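Long-range contacts in 223aa long hypothetical arylmalonate decarboxylase (Sulfolobus tokodaii, PDB 2DGD), which is of unproven function but probably belongs with the arylmalonate decarboxylases, lyases that release carbon dioxide from arylmalonates: residues R5-V10 against S32-R37; G9-A14 against D68-G73; T36-T41 against Y72-G77; E51-L56 against A82-R87. One frame throughout, in Å; residues are numbered along the deposited sequence.

Contact 1: R5-V10 against S32-R37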
loop_
_atom_site.group_PDB
_atom_site.type_symbol
_atom_site.label_atom_id
_atom_site.label_comp_id
_atom_site.label_asym_id
_atom_site.label_seq_id
_atom_site.Cartn_x
_atom_site.Cartn_y
_atom_site.Cartn_z
ATOM N N ARG A 5 -26.155 -0.682 5.633
ATOM C CA ARG A 5 -25.950 0.593 6.299
ATOM C C ARG A 5 -27.024 1.596 5.857
ATOM O O ARG A 5 -27.389 2.512 6.597
ATOM C CB ARG A 5 -24.569 1.121 5.947
ATOM C CG ARG A 5 -24.073 2.223 6.840
ATOM C CD ARG A 5 -22.638 2.523 6.500
ATOM N NE ARG A 5 -22.013 3.443 7.440
ATOM C CZ ARG A 5 -20.761 3.865 7.323
ATOM N NH1 ARG A 5 -20.259 4.707 8.219
ATOM N NH2 ARG A 5 -20.013 3.440 6.307
ATOM N N GLY A 6 -27.529 1.412 4.645
ATOM C CA GLY A 6 -28.549 2.304 4.136
ATOM C C GLY A 6 -28.773 2.115 2.651
ATOM O O GLY A 6 -27.864 1.715 1.921
ATOM N N ARG A 7 -29.996 2.397 2.209
ATOM C CA ARG A 7 -30.362 2.267 0.807
ATOM C C ARG A 7 -30.997 3.558 0.328
ATOM O O ARG A 7 -32.021 3.984 0.854
ATOM C CB ARG A 7 -31.334 1.106 0.626
ATOM C CG ARG A 7 -30.736 -0.248 0.949
ATOM C CD ARG A 7 -31.327 -1.297 0.040
ATOM N NE ARG A 7 -32.011 -2.364 0.764
ATOM C CZ ARG A 7 -31.489 -3.565 0.990
ATOM N NH1 ARG A 7 -32.185 -4.470 1.648
ATOM N NH2 ARG A 7 -30.275 -3.860 0.541
ATOM N N ILE A 8 -30.380 4.182 -0.667
ATOM C CA ILE A 8 -30.891 5.436 -1.199
ATOM C C ILE A 8 -31.530 5.256 -2.569
ATOM O O ILE A 8 -30.890 4.811 -3.524
ATOM C CB ILE A 8 -29.760 6.485 -1.306
ATOM C CG1 ILE A 8 -29.132 6.705 0.073
ATOM C CG2 ILE A 8 -30.306 7.799 -1.849
ATOM C CD1 ILE A 8 -27.953 7.643 0.071
ATOM N N GLY A 9 -32.808 5.597 -2.656
ATOM C CA GLY A 9 -33.508 5.486 -3.919
ATOM C C GLY A 9 -33.382 6.802 -4.660
ATOM O O GLY A 9 -33.298 7.861 -4.042
ATOM N N VAL A 10 -33.350 6.748 -5.983
ATOM C CA VAL A 10 -33.245 7.967 -6.761
ATOM C C VAL A 10 -34.107 7.913 -8.029
ATOM O O VAL A 10 -34.047 6.955 -8.808
ATOM C CB VAL A 10 -31.762 8.263 -7.134
ATOM C CG1 VAL A 10 -31.179 7.109 -7.910
ATOM C CG2 VAL A 10 -31.667 9.540 -7.949
ATOM N N SER A 32 -26.108 1.505 -0.638
ATOM C CA SER A 32 -26.341 1.210 -2.040
ATOM C C SER A 32 -27.363 2.182 -2.625
ATOM O O SER A 32 -28.208 2.730 -1.908
ATOM C CB SER A 32 -26.798 -0.241 -2.226
ATOM O OG SER A 32 -27.927 -0.534 -1.433
ATOM N N ILE A 33 -27.257 2.401 -3.933
ATOM C CA ILE A 33 -28.130 3.311 -4.661
ATOM C C ILE A 33 -29.080 2.529 -5.567
ATOM O O ILE A 33 -28.663 1.621 -6.286
ATOM C CB ILE A 33 -27.288 4.280 -5.522
ATOM C CG1 ILE A 33 -26.195 4.918 -4.662
ATOM C CG2 ILE A 33 -28.175 5.356 -6.125
ATOM C CD1 ILE A 33 -26.725 5.699 -3.467
ATOM N N HIS A 34 -30.358 2.889 -5.537
ATOM C CA HIS A 34 -31.361 2.209 -6.353
ATOM C C HIS A 34 -32.157 3.241 -7.124
ATOM O O HIS A 34 -32.762 4.135 -6.529
ATOM C CB HIS A 34 -32.263 1.392 -5.442
ATOM C CG HIS A 34 -31.496 0.508 -4.516
ATOM N ND1 HIS A 34 -30.870 -0.644 -4.942
ATOM C CD2 HIS A 34 -31.163 0.659 -3.211
ATOM C CE1 HIS A 34 -30.184 -1.164 -3.940
ATOM N NE2 HIS A 34 -30.344 -0.392 -2.879
ATOM N N SER A 35 -32.163 3.120 -8.446
ATOM C CA SER A 35 -32.864 4.099 -9.258
ATOM C C SER A 35 -33.946 3.578 -10.193
ATOM O O SER A 35 -34.053 2.381 -10.461
ATOM C CB SER A 35 -31.842 4.898 -10.073
ATOM O OG SER A 35 -30.996 4.033 -10.810
ATOM N N THR A 36 -34.755 4.512 -10.668
ATOM C CA THR A 36 -35.818 4.224 -11.614
ATOM C C THR A 36 -35.959 5.502 -12.433
ATOM O O THR A 36 -35.784 6.602 -11.911
ATOM C CB THR A 36 -37.143 3.874 -10.917
ATOM O OG1 THR A 36 -38.036 3.318 -11.885
ATOM C CG2 THR A 36 -37.782 5.117 -10.292
ATOM N N ARG A 37 -36.260 5.358 -13.718
ATOM C CA ARG A 37 -36.364 6.517 -14.597
ATOM C C ARG A 37 -37.764 7.006 -14.920
ATOM O O ARG A 37 -38.752 6.287 -14.757
ATOM C CB ARG A 37 -35.624 6.228 -15.901
ATOM C CG ARG A 37 -34.138 6.071 -15.714
ATOM C CD ARG A 37 -33.443 5.664 -16.990
ATOM N NE ARG A 37 -32.105 6.235 -17.045
ATOM C CZ ARG A 37 -31.145 5.984 -16.166
ATOM N NH1 ARG A 37 -29.966 6.567 -16.302
ATOM N NH2 ARG A 37 -31.356 5.143 -15.163
#

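Contact 2: G9-A14 against D68-G73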
loop_
_atom_site.group_PDB
_atom_site.type_symbol
_atom_site.label_atom_id
_atom_site.label_comp_id
_atom_site.label_asym_id
_atom_site.label_seq_id
_atom_site.Cartn_x
_atom_site.Cartn_y
_atom_site.Cartn_z
ATOM N N GLY A 9 -32.808 5.597 -2.656
ATOM C CA GLY A 9 -33.508 5.486 -3.919
ATOM C C GLY A 9 -33.382 6.802 -4.660
ATOM O O GLY A 9 -33.298 7.861 -4.042
ATOM N N VAL A 10 -33.350 6.748 -5.983
ATOM C CA VAL A 10 -33.245 7.967 -6.761
ATOM C C VAL A 10 -34.107 7.913 -8.029
ATOM O O VAL A 10 -34.047 6.955 -8.808
ATOM C CB VAL A 10 -31.762 8.263 -7.134
ATOM C CG1 VAL A 10 -31.179 7.109 -7.910
ATOM C CG2 VAL A 10 -31.667 9.540 -7.949
ATOM N N ILE A 11 -34.935 8.935 -8.208
ATOM C CA ILE A 11 -35.775 9.031 -9.388
ATOM C C ILE A 11 -35.079 10.021 -10.310
ATOM O O ILE A 11 -34.835 11.161 -9.922
ATOM C CB ILE A 11 -37.177 9.577 -9.052
ATOM C CG1 ILE A 11 -37.885 8.642 -8.077
ATOM C CG2 ILE A 11 -37.993 9.726 -10.331
ATOM C CD1 ILE A 11 -39.187 9.196 -7.569
ATOM N N LEU A 12 -34.748 9.600 -11.522
ATOM C CA LEU A 12 -34.073 10.510 -12.436
ATOM C C LEU A 12 -34.561 10.439 -13.869
ATOM O O LEU A 12 -35.222 9.486 -14.262
ATOM C CB LEU A 12 -32.555 10.277 -12.392
ATOM C CG LEU A 12 -32.044 8.848 -12.195
ATOM C CD1 LEU A 12 -32.534 7.967 -13.307
ATOM C CD2 LEU A 12 -30.534 8.850 -12.155
ATOM N N PRO A 13 -34.247 11.470 -14.670
ATOM C CA PRO A 13 -34.663 11.507 -16.072
ATOM C C PRO A 13 -34.001 10.396 -16.882
ATOM O O PRO A 13 -32.855 10.039 -16.642
ATOM C CB PRO A 13 -34.246 12.909 -16.515
ATOM C CG PRO A 13 -33.109 13.231 -15.624
ATOM C CD PRO A 13 -33.562 12.724 -14.300
ATOM N N ALA A 14 -34.741 9.856 -17.840
ATOM C CA ALA A 14 -34.254 8.768 -18.669
ATOM C C ALA A 14 -32.831 8.933 -19.178
ATOM O O ALA A 14 -32.021 8.014 -19.082
ATOM C CB ALA A 14 -35.201 8.553 -19.852
ATOM N N ASP A 68 -34.581 3.773 1.819
ATOM C CA ASP A 68 -34.635 4.262 3.186
ATOM C C ASP A 68 -35.003 5.738 3.064
ATOM O O ASP A 68 -35.573 6.340 3.975
ATOM C CB ASP A 68 -33.277 4.123 3.870
ATOM C CG ASP A 68 -33.036 2.731 4.390
ATOM O OD1 ASP A 68 -33.919 2.225 5.107
ATOM O OD2 ASP A 68 -31.970 2.143 4.095
ATOM N N ILE A 69 -34.649 6.313 1.919
ATOM C CA ILE A 69 -34.938 7.703 1.614
ATOM C C ILE A 69 -34.866 7.812 0.102
ATOM O O ILE A 69 -34.213 6.997 -0.542
ATOM C CB ILE A 69 -33.924 8.660 2.266
ATOM C CG1 ILE A 69 -34.431 10.094 2.150
ATOM C CG2 ILE A 69 -32.566 8.537 1.592
ATOM C CD1 ILE A 69 -33.635 11.080 2.960
ATOM N N ILE A 70 -35.538 8.806 -0.469
ATOM C CA ILE A 70 -35.548 8.967 -1.916
ATOM C C ILE A 70 -35.119 10.349 -2.366
ATOM O O ILE A 70 -35.473 11.350 -1.757
ATOM C CB ILE A 70 -36.953 8.658 -2.487
ATOM C CG1 ILE A 70 -37.252 7.168 -2.307
ATOM C CG2 ILE A 70 -37.035 9.075 -3.946
ATOM C CD1 ILE A 70 -38.586 6.737 -2.823
ATOM N N ILE A 71 -34.341 10.391 -3.439
ATOM C CA ILE A 71 -33.855 11.644 -3.998
ATOM C C ILE A 71 -34.567 11.859 -5.319
ATOM O O ILE A 71 -34.603 10.954 -6.152
ATOM C CB ILE A 71 -32.337 11.595 -4.301
ATOM C CG1 ILE A 71 -31.538 11.412 -3.012
ATOM C CG2 ILE A 71 -31.911 12.859 -5.026
ATOM C CD1 ILE A 71 -30.048 11.265 -3.241
ATOM N N TYR A 72 -35.142 13.046 -5.501
ATOM C CA TYR A 72 -35.819 13.389 -6.749
ATOM C C TYR A 72 -34.747 14.064 -7.599
ATOM O O TYR A 72 -34.504 15.261 -7.475
ATOM C CB TYR A 72 -36.972 14.358 -6.489
ATOM C CG TYR A 72 -37.756 14.707 -7.733
ATOM C CD1 TYR A 72 -38.516 13.742 -8.391
ATOM C CD2 TYR A 72 -37.711 15.994 -8.273
ATOM C CE1 TYR A 72 -39.210 14.047 -9.560
ATOM C CE2 TYR A 72 -38.401 16.313 -9.439
ATOM C CZ TYR A 72 -39.147 15.332 -10.079
ATOM O OH TYR A 72 -39.822 15.620 -11.242
ATOM N N GLY A 73 -34.102 13.285 -8.459
ATOM C CA GLY A 73 -33.027 13.821 -9.271
ATOM C C GLY A 73 -33.360 14.528 -10.562
ATOM O O GLY A 73 -32.688 14.325 -11.566
#

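Contact 3: T36-T41 against Y72-G77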
loop_
_atom_site.group_PDB
_atom_site.type_symbol
_atom_site.label_atom_id
_atom_site.label_comp_id
_atom_site.label_asym_id
_atom_site.label_seq_id
_atom_site.Cartn_x
_atom_site.Cartn_y
_atom_site.Cartn_z
ATOM N N THR A 36 -34.755 4.512 -10.668
ATOM C CA THR A 36 -35.818 4.224 -11.614
ATOM C C THR A 36 -35.959 5.502 -12.433
ATOM O O THR A 36 -35.784 6.602 -11.911
ATOM C CB THR A 36 -37.143 3.874 -10.917
ATOM O OG1 THR A 36 -38.036 3.318 -11.885
ATOM C CG2 THR A 36 -37.782 5.117 -10.292
ATOM N N ARG A 37 -36.260 5.358 -13.718
ATOM C CA ARG A 37 -36.364 6.517 -14.597
ATOM C C ARG A 37 -37.764 7.006 -14.920
ATOM O O ARG A 37 -38.752 6.287 -14.757
ATOM C CB ARG A 37 -35.624 6.228 -15.901
ATOM C CG ARG A 37 -34.138 6.071 -15.714
ATOM C CD ARG A 37 -33.443 5.664 -16.990
ATOM N NE ARG A 37 -32.105 6.235 -17.045
ATOM C CZ ARG A 37 -31.145 5.984 -16.166
ATOM N NH1 ARG A 37 -29.966 6.567 -16.302
ATOM N NH2 ARG A 37 -31.356 5.143 -15.163
HETATM N N MSE A 38 -37.831 8.250 -15.380
HETATM C CA MSE A 38 -39.089 8.857 -15.765
HETATM C C MSE A 38 -39.016 9.392 -17.184
HETATM O O MSE A 38 -37.975 9.857 -17.642
HETATM C CB MSE A 38 -39.467 9.984 -14.817
HETATM C CG MSE A 38 -39.913 9.509 -13.452
HETATM SE SE MSE A 38 -40.791 10.917 -12.441
HETATM C CE MSE A 38 -42.616 10.470 -12.850
ATOM N N LYS A 39 -40.141 9.291 -17.874
ATOM C CA LYS A 39 -40.288 9.742 -19.247
ATOM C C LYS A 39 -39.684 11.133 -19.433
ATOM O O LYS A 39 -39.924 12.032 -18.634
ATOM C CB LYS A 39 -41.786 9.759 -19.581
ATOM C CG LYS A 39 -42.172 10.355 -20.913
ATOM C CD LYS A 39 -43.660 10.720 -20.921
ATOM C CE LYS A 39 -44.571 9.496 -20.836
ATOM N NZ LYS A 39 -44.514 8.643 -22.070
ATOM N N PRO A 40 -38.860 11.318 -20.482
ATOM C CA PRO A 40 -38.258 12.634 -20.722
ATOM C C PRO A 40 -39.376 13.601 -21.102
ATOM O O PRO A 40 -40.276 13.248 -21.858
ATOM C CB PRO A 40 -37.285 12.365 -21.868
ATOM C CG PRO A 40 -37.942 11.254 -22.610
ATOM C CD PRO A 40 -38.417 10.348 -21.499
ATOM N N THR A 41 -39.323 14.818 -20.578
ATOM C CA THR A 41 -40.377 15.793 -20.848
ATOM C C THR A 41 -39.985 17.022 -21.665
ATOM O O THR A 41 -38.818 17.428 -21.698
ATOM C CB THR A 41 -41.004 16.275 -19.535
ATOM O OG1 THR A 41 -39.965 16.690 -18.640
ATOM C CG2 THR A 41 -41.817 15.158 -18.894
ATOM N N TYR A 72 -35.142 13.046 -5.501
ATOM C CA TYR A 72 -35.819 13.389 -6.749
ATOM C C TYR A 72 -34.747 14.064 -7.599
ATOM O O TYR A 72 -34.504 15.261 -7.475
ATOM C CB TYR A 72 -36.972 14.358 -6.489
ATOM C CG TYR A 72 -37.756 14.707 -7.733
ATOM C CD1 TYR A 72 -38.516 13.742 -8.391
ATOM C CD2 TYR A 72 -37.711 15.994 -8.273
ATOM C CE1 TYR A 72 -39.210 14.047 -9.560
ATOM C CE2 TYR A 72 -38.401 16.313 -9.439
ATOM C CZ TYR A 72 -39.147 15.332 -10.079
ATOM O OH TYR A 72 -39.822 15.620 -11.242
ATOM N N GLY A 73 -34.102 13.285 -8.459
ATOM C CA GLY A 73 -33.027 13.821 -9.271
ATOM C C GLY A 73 -33.360 14.528 -10.562
ATOM O O GLY A 73 -32.688 14.325 -11.566
ATOM N N ARG A 74 -34.390 15.359 -10.550
ATOM C CA ARG A 74 -34.772 16.103 -11.745
ATOM C C ARG A 74 -34.944 17.552 -11.338
ATOM O O ARG A 74 -34.985 17.868 -10.144
ATOM C CB ARG A 74 -36.091 15.582 -12.312
ATOM C CG ARG A 74 -36.117 14.097 -12.557
ATOM C CD ARG A 74 -37.485 13.656 -13.029
ATOM N NE ARG A 74 -37.848 14.272 -14.299
ATOM C CZ ARG A 74 -39.009 14.079 -14.916
ATOM N NH1 ARG A 74 -39.252 14.677 -16.071
ATOM N NH2 ARG A 74 -39.931 13.295 -14.377
ATOM N N THR A 75 -35.024 18.436 -12.323
ATOM C CA THR A 75 -35.225 19.848 -12.035
ATOM C C THR A 75 -36.677 20.098 -12.384
ATOM O O THR A 75 -37.317 21.012 -11.864
ATOM C CB THR A 75 -34.315 20.745 -12.906
ATOM O OG1 THR A 75 -32.945 20.376 -12.705
ATOM C CG2 THR A 75 -34.489 22.212 -12.526
ATOM N N TYR A 76 -37.184 19.239 -13.262
ATOM C CA TYR A 76 -38.555 19.301 -13.735
ATOM C C TYR A 76 -39.555 19.280 -12.585
ATOM O O TYR A 76 -39.548 18.373 -11.758
ATOM C CB TYR A 76 -38.797 18.126 -14.688
ATOM C CG TYR A 76 -40.196 18.017 -15.246
ATOM C CD1 TYR A 76 -41.177 17.291 -14.578
ATOM C CD2 TYR A 76 -40.525 18.597 -16.472
ATOM C CE1 TYR A 76 -42.454 17.135 -15.123
ATOM C CE2 TYR A 76 -41.797 18.450 -17.028
ATOM C CZ TYR A 76 -42.755 17.715 -16.351
ATOM O OH TYR A 76 -44.003 17.542 -16.906
ATOM N N GLY A 77 -40.402 20.304 -12.532
ATOM C CA GLY A 77 -41.417 20.392 -11.499
ATOM C C GLY A 77 -40.951 20.865 -10.135
ATOM O O GLY A 77 -41.760 20.999 -9.222
HETATM O O HOH W 1 -41.925 12.878 -16.784
#

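Contact 4: E51-L56 against A82-R87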
loop_
_atom_site.group_PDB
_atom_site.type_symbol
_atom_site.label_atom_id
_atom_site.label_comp_id
_atom_site.label_asym_id
_atom_site.label_seq_id
_atom_site.Cartn_x
_atom_site.Cartn_y
_atom_site.Cartn_z
ATOM N N GLU A 51 -51.439 14.569 -14.079
ATOM C CA GLU A 51 -50.651 13.644 -14.889
ATOM C C GLU A 51 -49.303 13.426 -14.215
ATOM O O GLU A 51 -48.867 12.291 -14.008
ATOM C CB GLU A 51 -50.419 14.230 -16.282
ATOM C CG GLU A 51 -51.274 13.627 -17.380
ATOM C CD GLU A 51 -51.016 12.141 -17.561
ATOM O OE1 GLU A 51 -51.484 11.341 -16.715
ATOM O OE2 GLU A 51 -50.332 11.773 -18.544
ATOM N N PHE A 52 -48.648 14.535 -13.888
ATOM C CA PHE A 52 -47.356 14.518 -13.223
ATOM C C PHE A 52 -47.471 13.730 -11.926
ATOM O O PHE A 52 -46.774 12.737 -11.733
ATOM C CB PHE A 52 -46.914 15.958 -12.940
ATOM C CG PHE A 52 -45.627 16.069 -12.174
ATOM C CD1 PHE A 52 -45.593 16.719 -10.945
ATOM C CD2 PHE A 52 -44.450 15.538 -12.681
ATOM C CE1 PHE A 52 -44.406 16.839 -10.236
ATOM C CE2 PHE A 52 -43.256 15.653 -11.977
ATOM C CZ PHE A 52 -43.234 16.304 -10.752
ATOM N N GLU A 53 -48.367 14.162 -11.048
ATOM C CA GLU A 53 -48.559 13.492 -9.767
ATOM C C GLU A 53 -48.825 11.989 -9.887
ATOM O O GLU A 53 -48.385 11.204 -9.051
ATOM C CB GLU A 53 -49.693 14.173 -8.997
ATOM C CG GLU A 53 -50.030 13.538 -7.659
ATOM C CD GLU A 53 -50.682 14.532 -6.709
ATOM O OE1 GLU A 53 -51.200 15.562 -7.207
ATOM O OE2 GLU A 53 -50.683 14.288 -5.476
ATOM N N LYS A 54 -49.537 11.582 -10.929
ATOM C CA LYS A 54 -49.836 10.171 -11.113
ATOM C C LYS A 54 -48.575 9.396 -11.486
ATOM O O LYS A 54 -48.324 8.309 -10.961
ATOM C CB LYS A 54 -50.897 9.991 -12.197
ATOM C CG LYS A 54 -51.474 8.587 -12.253
ATOM C CD LYS A 54 -52.438 8.413 -13.418
ATOM C CE LYS A 54 -51.716 8.520 -14.752
ATOM N NZ LYS A 54 -52.634 8.302 -15.909
ATOM N N GLU A 55 -47.784 9.955 -12.396
ATOM C CA GLU A 55 -46.548 9.311 -12.825
ATOM C C GLU A 55 -45.521 9.335 -11.701
ATOM O O GLU A 55 -44.756 8.389 -11.518
ATOM C CB GLU A 55 -45.984 10.014 -14.062
ATOM C CG GLU A 55 -46.836 9.833 -15.315
ATOM C CD GLU A 55 -46.288 10.573 -16.539
ATOM O OE1 GLU A 55 -45.154 10.273 -16.974
ATOM O OE2 GLU A 55 -46.998 11.455 -17.074
ATOM N N LEU A 56 -45.515 10.424 -10.943
ATOM C CA LEU A 56 -44.592 10.572 -9.833
ATOM C C LEU A 56 -44.894 9.520 -8.777
ATOM O O LEU A 56 -43.983 8.881 -8.256
ATOM C CB LEU A 56 -44.716 11.971 -9.227
ATOM C CG LEU A 56 -43.697 12.333 -8.146
ATOM C CD1 LEU A 56 -42.309 12.370 -8.750
ATOM C CD2 LEU A 56 -44.035 13.676 -7.544
ATOM N N ALA A 82 -42.874 21.965 -6.344
ATOM C CA ALA A 82 -42.146 21.256 -5.304
ATOM C C ALA A 82 -43.111 20.647 -4.286
ATOM O O ALA A 82 -42.897 19.537 -3.802
ATOM C CB ALA A 82 -41.177 22.207 -4.606
ATOM N N HIS A 83 -44.181 21.374 -3.979
ATOM C CA HIS A 83 -45.173 20.912 -3.014
ATOM C C HIS A 83 -45.852 19.613 -3.439
ATOM O O HIS A 83 -46.243 18.802 -2.596
ATOM C CB HIS A 83 -46.232 21.995 -2.781
ATOM C CG HIS A 83 -46.945 22.427 -4.026
ATOM N ND1 HIS A 83 -46.326 23.137 -5.033
ATOM C CD2 HIS A 83 -48.222 22.229 -4.435
ATOM C CE1 HIS A 83 -47.190 23.355 -6.010
ATOM N NE2 HIS A 83 -48.348 22.814 -5.672
ATOM N N VAL A 84 -46.001 19.416 -4.744
ATOM C CA VAL A 84 -46.627 18.202 -5.256
ATOM C C VAL A 84 -45.710 17.019 -4.977
ATOM O O VAL A 84 -46.158 15.962 -4.541
ATOM C CB VAL A 84 -46.872 18.291 -6.784
ATOM C CG1 VAL A 84 -47.465 16.977 -7.308
ATOM C CG2 VAL A 84 -47.806 19.452 -7.090
ATOM N N ILE A 85 -44.422 17.224 -5.235
ATOM C CA ILE A 85 -43.399 16.210 -5.024
ATOM C C ILE A 85 -43.310 15.829 -3.547
ATOM O O ILE A 85 -43.315 14.646 -3.200
ATOM C CB ILE A 85 -42.030 16.730 -5.508
ATOM C CG1 ILE A 85 -42.129 17.115 -6.991
ATOM C CG2 ILE A 85 -40.960 15.672 -5.299
ATOM C CD1 ILE A 85 -40.885 17.772 -7.560
ATOM N N LYS A 86 -43.233 16.834 -2.680
ATOM C CA LYS A 86 -43.145 16.607 -1.238
ATOM C C LYS A 86 -44.385 15.852 -0.759
ATOM O O LYS A 86 -44.319 15.038 0.157
ATOM C CB LYS A 86 -43.061 17.947 -0.506
ATOM C CG LYS A 86 -42.115 18.954 -1.136
ATOM C CD LYS A 86 -40.689 18.727 -0.707
ATOM C CE LYS A 86 -40.275 19.711 0.378
ATOM N NZ LYS A 86 -40.214 21.100 -0.149
ATOM N N ARG A 87 -45.517 16.137 -1.393
ATOM C CA ARG A 87 -46.789 15.513 -1.050
ATOM C C ARG A 87 -46.781 14.019 -1.351
ATOM O O ARG A 87 -47.161 13.200 -0.511
ATOM C CB ARG A 87 -47.920 16.182 -1.831
ATOM C CG ARG A 87 -49.318 15.655 -1.508
ATOM C CD ARG A 87 -50.274 15.975 -2.651
ATOM N NE ARG A 87 -50.200 17.387 -3.016
ATOM C CZ ARG A 87 -50.572 17.875 -4.196
ATOM N NH1 ARG A 87 -50.472 19.180 -4.446
ATOM N NH2 ARG A 87 -51.036 17.055 -5.131
#

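Contact 1: R5-V10 against S32-R37
Ser32 meets the strand of residues 6-10 with backbone and side chain alike: its N donates to Gly6 O (3.1 Å), its O accepts from Ile8 N (2.9 Å), and its OG lies 3.7 Å from CG of Arg7. A hydroxyl suits this place, because OG shares a hydrogen bond with His34 NE2 while lying beside the Arg7 chain. Ile33 turns to the other face of the sheet, where its CD1 reaches CB of Ile8 at 3.8 Å and its CG2 meets Val10 CG1. Branched aliphatics fit here because helices cover this face, helix 202-214 over Ile8 and helix 19-26 over Ile33. The pairing is the parallel one of a beta-alpha-beta unit, strand 6-13, helix 19-26, strand 31-38, with the short axes 20° apart. His34 N then donates to Ile8 O (2.8 Å), and Val10 N to His34 O (2.7 Å). The imidazole, its CG anti to the carbonyl carbon (chi1 -51°), crosses the Arg7 side chain obliquely, NE2 nearest CD, ring and guanidinium planes 75° apart, while ND1 is bonded to Glu20 of the second subunit. CB of Ser35 packs on Val10 CG1, and its OG turns to Glu20 of its own chain. Thr36 N donates to Val10 O at 3.2 Å.

Contact 2: G9-A14 against D68-G73
Gly9 is gripped at both ends by the strand of residues 69-72: its N donates to Ile69 O (2.9 Å) and its O accepts from Ile71 N (2.8 Å). Two residues on, Ile11 repeats the pattern, N to Ile71 O at 2.9 Å and O from Gly73 N at 2.7 Å. Glycine suits position 9, since a CB there would probably lie close to CG1 of Ile70. Beyond Gly9 on that face, Ile11 CD1 approaches Ile70 CG2 at 4.2 Å, and Ile11 CB lies 4.4 Å from CD1 of the Tyr72 ring. On the other face Val10 CG2 meets Ile71 CB at 4.2 Å, a contact between two beta-branched residues. Outside this shell, helix 49-63 lies over the face carrying Ile70, Ile11 and Tyr72, with Tyr60 on Ile70, Leu63 on Ile11, and Phe52 and Leu56 on Tyr72; helix 19-26 covers Val10. Gly73 O accepts from Thr180 OG1. Strand 6-13 thus sits between 31-38 and 69-72 in a parallel sheet of order 2-1-3, consistent with one alpha/beta half of the two-domain fold of the aspartate/glutamate racemase superfamily, whose active sites lie between the halves.

Contact 3: T36-T41 against Y72-G77
Met38 and Arg74 cross at about a right angle, the selenomethionine selenium coming to the edge of the guanidinium, near its plane, 3.2 Å from NH2. CB of Met38 also borders NH2, so a largely apolar chain flanks one side of the charged group. Arg74 runs extended from CA to CD and then turns about the CG-CD bond (chi3 62°), which sets NE off that line. Another part of the guanidinium edge faces Thr41, whose OG1 stands 3.3 Å from NH1 at an angle too poor for a hydrogen bond. A water links the two segments instead, donating to Lys39 O at 2.9 Å and accepting from Arg74 NH2 at 3.2 Å. These residues lie where the chain leaves the C-terminal ends of the parallel strands 31-38 and 69-72, the edge of an alpha/beta sheet at which such enzymes commonly place their active sites. Tyr76 CD1 lies 3.5 Å above one face of the Arg74 guanidinium, displaced toward its rim. The tyrosine and Thr41 reach toward each other tip to tip, and Thr41 CG2 makes an off-centre CH-pi contact, 4.1 Å from the ring centroid. An alanine in place of Tyr76 would probably leave the Thr41 methyl and the guanidinium face without their aromatic neighbour and open a gap beside Phe52, whose ring meets this one with planes about 65° apart. Within the loop, Tyr72 OH donates to Tyr76 O (2.8 Å), with the donor tilted 28° from the carbonyl plane, and Arg74 N lies over a face of the Tyr72 ring.

Contact 4: E51-L56 against A82-R87
Glu53 and Val84 meet where two helices of the alpha/beta fold, 49-63 and 82-88, lie side by side on the same face of the parallel sheet, their short axes 10.2 Å apart and inclined by 32°. CB of Glu53 starts against Val84 CG1 at 4.0 Å. CG stands anti to the backbone N (chi1 178°), and further out CD is again near that methyl. At the tip both carboxylate oxygens converge on one nitrogen of Arg87: OE1 forms a salt bridge with NH2 at 2.6 Å, and OE2 takes a weak hydrogen bond from the same NH2 at 2.8 Å. The carboxylate and guanidinium planes are 45° apart. An alanine in place of Glu53 would keep the CB contact with Val84 but would probably leave the Arg87 charge without its mate on the neighbouring helix and its guanidinium freer to turn. Closer to the sheet the contact turns apolar, as suits its buried position. Phe52 crosses Ile85 and Val84 obliquely; its CE1 meets Ile85 CG1 at 4.0 Å, at the edge of the ring, while CD1 approaches Val84 CG1. Ile85 also rests on Tyr72 of strand 69-72. Leu56 crosses Ile85 at about a right angle, its CD2 lying 3.6 Å from Ile85 CA and 4.0 Å from Ile85 CG1.

Overall arrangement
From the N terminus, contact 1 closes the first loop, bringing strand 31-38 back beside strand 6-13 after helix 19-26. Contact 2 starts on the same strand 6-13 and closes a longer loop on its other side, so the two share Gly9 and Val10 and complete a three-stranded sheet. Contact 3 opens where contact 1 ends and closes where contact 2 ends, tying together the chain beyond the outer strands. Contact 4 follows contact 1 in series but crosses contacts 2 and 3: its first helix lies inside their loops, its second beyond them. Tyr72, shared by contacts 2 and 3, also packs against both helices of contact 4, joining sheet, loop and helix pair.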